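PDB 5DWA: type-2 restriction enzyme AgeI from Thalassobius gelatinovorus, which recognises the double-stranded DNA sequence 5'-ACCGGT-3' and cleaves each strand after the first A, leaving terminal 5'-phosphates. Local coordinates for residues P34-P39 with R73-E78; N226-E229 with D233-A236. All coordinates share one frame; numbering follows the deposited sequence. Where two conformers were deposited one is given.

Interaction 1 of 2, residues P34-P39 with R73-E78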
# COMPACT_ATOMS: atom_id res chain seq x y z
N PRO A 34 23.08 13.14 13.66
CA PRO A 34 24.24 12.24 13.56
C PRO A 34 23.87 10.76 13.48
O PRO A 34 24.74 9.93 13.19
CB PRO A 34 25.03 12.51 14.85
CG PRO A 34 24.53 13.81 15.35
CD PRO A 34 23.09 13.87 14.94
N LEU A 35 22.60 10.42 13.72
CA LEU A 35 22.17 9.03 13.70
C LEU A 35 21.70 8.60 12.32
O LEU A 35 21.66 7.40 12.03
CB LEU A 35 21.03 8.81 14.71
CG LEU A 35 21.31 9.17 16.17
CD1 LEU A 35 20.08 8.83 17.03
CD2 LEU A 35 22.54 8.45 16.68
N VAL A 36 21.34 9.57 11.49
CA VAL A 36 20.68 9.29 10.21
C VAL A 36 21.57 8.45 9.29
O VAL A 36 21.10 7.53 8.61
CB VAL A 36 20.27 10.59 9.50
CG1 VAL A 36 19.74 10.32 8.09
CG2 VAL A 36 19.22 11.33 10.31
N ASN A 37 22.86 8.75 9.30
CA ASN A 37 23.82 8.05 8.45
C ASN A 37 24.90 7.34 9.27
O ASN A 37 25.95 7.01 8.74
CB ASN A 37 24.48 9.02 7.47
CG ASN A 37 23.47 9.74 6.60
OD1 ASN A 37 22.85 9.14 5.72
ND2 ASN A 37 23.30 11.04 6.83
N LYS A 38 24.62 7.10 10.55
CA LYS A 38 25.61 6.51 11.44
C LYS A 38 25.87 5.07 11.08
O LYS A 38 24.94 4.27 10.97
CB LYS A 38 25.16 6.60 12.91
CG LYS A 38 26.21 6.15 13.92
CD LYS A 38 25.70 6.32 15.34
CE LYS A 38 26.78 6.03 16.36
NZ LYS A 38 26.33 6.43 17.72
N PRO A 39 27.15 4.72 10.87
CA PRO A 39 27.46 3.32 10.55
C PRO A 39 26.94 2.32 11.59
O PRO A 39 26.98 2.60 12.80
CB PRO A 39 28.99 3.32 10.50
CG PRO A 39 29.33 4.70 10.03
CD PRO A 39 28.32 5.60 10.70
N ARG A 73 11.24 15.33 8.07
CA ARG A 73 11.87 16.39 7.30
C ARG A 73 13.39 16.36 7.43
O ARG A 73 14.10 16.50 6.44
CB ARG A 73 11.35 17.75 7.74
CG ARG A 73 9.91 17.98 7.39
CD ARG A 73 9.68 17.93 5.89
NE ARG A 73 8.25 18.01 5.59
CZ ARG A 73 7.73 17.97 4.37
NH1 ARG A 73 8.52 17.84 3.30
NH2 ARG A 73 6.43 18.04 4.21
N ILE A 74 13.86 16.18 8.65
CA ILE A 74 15.29 16.11 8.89
C ILE A 74 15.88 14.88 8.19
O ILE A 74 16.93 14.96 7.56
CB ILE A 74 15.61 16.07 10.40
CG1 ILE A 74 15.25 17.42 11.03
CG2 ILE A 74 17.07 15.76 10.63
CD1 ILE A 74 15.46 17.48 12.53
N TYR A 75 15.19 13.74 8.30
CA TYR A 75 15.65 12.52 7.65
C TYR A 75 15.77 12.71 6.14
O TYR A 75 16.80 12.38 5.54
CB TYR A 75 14.70 11.37 7.99
CG TYR A 75 15.21 10.02 7.54
CD1 TYR A 75 15.93 9.22 8.42
CD2 TYR A 75 14.96 9.53 6.26
CE1 TYR A 75 16.41 7.98 8.03
CE2 TYR A 75 15.42 8.28 5.86
CZ TYR A 75 16.15 7.51 6.76
OH TYR A 75 16.63 6.27 6.41
N ILE A 76 14.72 13.26 5.53
CA ILE A 76 14.73 13.52 4.09
C ILE A 76 15.87 14.46 3.67
O ILE A 76 16.48 14.26 2.61
CB ILE A 76 13.37 14.12 3.64
CG1 ILE A 76 12.25 13.08 3.81
CG2 ILE A 76 13.43 14.62 2.20
CD1 ILE A 76 12.49 11.80 3.05
N ARG A 77 16.18 15.45 4.49
CA ARG A 77 17.26 16.40 4.18
C ARG A 77 18.63 15.76 4.33
O ARG A 77 19.54 16.01 3.52
CB ARG A 77 17.18 17.62 5.10
CG ARG A 77 18.29 18.65 4.83
CD ARG A 77 18.27 19.80 5.83
NE ARG A 77 18.80 19.42 7.13
CZ ARG A 77 18.16 19.63 8.28
NH1 ARG A 77 16.97 20.20 8.27
NH2 ARG A 77 18.72 19.27 9.43
N GLU A 78 18.79 14.95 5.36
CA GLU A 78 20.11 14.49 5.77
C GLU A 78 20.56 13.14 5.22
O GLU A 78 21.75 12.86 5.17
CB GLU A 78 20.18 14.45 7.29
CG GLU A 78 20.00 15.81 7.94
CD GLU A 78 21.22 16.69 7.76
OE1 GLU A 78 22.32 16.14 7.53
OE2 GLU A 78 21.08 17.92 7.84
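The amide of N37 reaches across to the last residue of helix 63-78 and gives the contact its one hydrogen bond: ND2 donates to the backbone O of E78 over 2.9 Å, nearly straight at 167°. The acceptor lies almost in the plane of the amide, whereas the donor stands well above the carbonyl plane of E78. The other end of the same amide is used as well, OD1 accepting from the backbone N of I80. Asparagine suits this place because one short side chain offers both a donor and an acceptor, and can satisfy two backbone groups where the helix gives way to the link to helix 84-109.

The apolar part is made by V36, whose chi1 of 173° lays CG1 beside its carbonyl carbon and turns it toward helix 63-78. V36 CG1 lies 4.0 Å from Y75 CD1, meeting the ring obliquely. The same CG1 is 4.2 Å from E78 CB. A compact branched residue fits between ring and aliphatic chain.

Beyond E78 CB the carboxylate is held in a salt bridge: R77 grips E78 OE2 side-on through NE (2.8 Å) and NH2.

Tyrosine suits position 75 because its ring packs while its hydroxyl is hydrogen-bonded to S87 OG; it also packs on a DNA phosphate. The contact thus joins the C-terminal ends of helices 22-36 and 63-78, with W88 of helix 84-109 and I47 of helix 43-57 against the tyrosine.

Interaction 2 of 2, residues N226-E229 with D233-A236; sequences NYIE and DFSA
In both D233 and Y227 the first torsion sets the side chain anti to its own carbonyl carbon (chi1 -73° and -63°), and this brings the carboxylate obliquely to the CB end of the tyrosine. OD2 of D233 comes to 3.5 Å from CB of Y227, with the carboxylate and ring planes 38° apart. The same OD2 lies 3.4 Å from Y227 O, a pair of acceptors that cannot bond; the attraction comes from the backbone, where D233 N donates to Y227 O at 2.9 Å. The charge of D233 is met by R183, whose NE pairs with OD1, so an acidic residue is well placed here.

This is a tight return of the chain: helix 223-230, widened to a pi-type turn at 226-229, ends, and the bond from D233 back to Y227 holds the loop against its last turn before strand 236-239 enters the mixed sheet of the PD-(D/E)XK nuclease fold. I228 CG1 rests 4.1 Å from F234 CD2, approaching the ring obliquely; both side chains, pure hydrocarbon and suited to burial, also touch L194 of strand 191-196. F234 meets H166 edge-to-face, while the tyrosine packs on I179 and its OH is hydrogen-bonded to E173 OE1.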
# COMPACT_ATOMS: atom_id res chain seq x y z
N ASN A 226 -15.20 4.75 10.32
CA ASN A 226 -16.28 3.79 10.18
C ASN A 226 -15.80 2.35 10.41
O ASN A 226 -16.53 1.54 10.97
CB ASN A 226 -16.95 3.91 8.80
CG ASN A 226 -17.78 5.18 8.66
OD1 ASN A 226 -18.28 5.72 9.64
ND2 ASN A 226 -17.93 5.65 7.42
N TYR A 227 -14.58 2.04 9.98
CA TYR A 227 -14.00 0.71 10.23
C TYR A 227 -14.01 0.39 11.72
O TYR A 227 -14.33 -0.73 12.13
CB TYR A 227 -12.55 0.62 9.72
CG TYR A 227 -12.33 0.80 8.23
CD1 TYR A 227 -13.32 0.47 7.31
CD2 TYR A 227 -11.12 1.28 7.75
CE1 TYR A 227 -13.10 0.63 5.95
CE2 TYR A 227 -10.90 1.44 6.40
CZ TYR A 227 -11.89 1.11 5.50
OH TYR A 227 -11.67 1.27 4.15
N ILE A 228 -13.64 1.39 12.52
CA ILE A 228 -13.50 1.23 13.96
C ILE A 228 -14.83 1.37 14.71
O ILE A 228 -15.26 0.44 15.41
CB ILE A 228 -12.51 2.27 14.51
CG1 ILE A 228 -11.14 2.07 13.88
CG2 ILE A 228 -12.43 2.19 16.03
CD1 ILE A 228 -10.28 3.33 13.84
N GLU A 229 -15.47 2.52 14.56
CA GLU A 229 -16.66 2.84 15.33
C GLU A 229 -17.91 2.14 14.80
O GLU A 229 -18.83 1.86 15.55
CB GLU A 229 -16.88 4.35 15.36
CG GLU A 229 -15.73 5.12 16.02
CD GLU A 229 -16.01 6.60 16.14
OE1 GLU A 229 -16.98 7.08 15.53
OE2 GLU A 229 -15.25 7.29 16.85
N ASP A 233 -13.76 -3.18 13.62
CA ASP A 233 -12.69 -3.98 13.02
C ASP A 233 -11.45 -4.13 13.92
O ASP A 233 -10.57 -4.92 13.60
CB ASP A 233 -12.27 -3.39 11.67
CG ASP A 233 -13.31 -3.62 10.59
OD1 ASP A 233 -14.08 -4.59 10.70
OD2 ASP A 233 -13.34 -2.82 9.62
N PHE A 234 -11.38 -3.36 15.01
CA PHE A 234 -10.27 -3.42 15.96
C PHE A 234 -10.80 -3.37 17.39
O PHE A 234 -11.88 -2.83 17.64
CB PHE A 234 -9.27 -2.26 15.74
CG PHE A 234 -8.65 -2.26 14.38
CD1 PHE A 234 -7.49 -2.97 14.14
CD2 PHE A 234 -9.23 -1.55 13.34
CE1 PHE A 234 -6.92 -2.99 12.87
CE2 PHE A 234 -8.68 -1.56 12.08
CZ PHE A 234 -7.51 -2.27 11.84
N SER A 235 -10.03 -3.92 18.33
CA SER A 235 -10.44 -3.92 19.74
C SER A 235 -10.54 -2.50 20.26
O SER A 235 -11.42 -2.16 21.05
CB SER A 235 -9.46 -4.72 20.59
OG SER A 235 -9.38 -6.06 20.16
N ALA A 236 -9.59 -1.67 19.81
CA ALA A 236 -9.50 -0.27 20.20
C ALA A 236 -8.48 0.40 19.30
O ALA A 236 -7.65 -0.27 18.70
CB ALA A 236 -9.10 -0.14 21.65

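Overall arrangement
Interaction 1 closes before interaction 2 opens along the chain, and the two lie on opposite sides of its centre, their centres about 35 Å apart and their nearest atoms about 24 Å apart. They share no helix or strand. The 34-39/73-78 pair belongs to the helix-rich N-terminal part, whereas 226-229/233-236 links helix 223-230 to the approach to strand 236-239 of the mixed sheet, in the part of the chain that marks it as a BsaWI-type enzyme. Both come close to the bound DNA, at about 4 and 5 Å by nearest atoms, so separate parts of one chain border the nucleic acid.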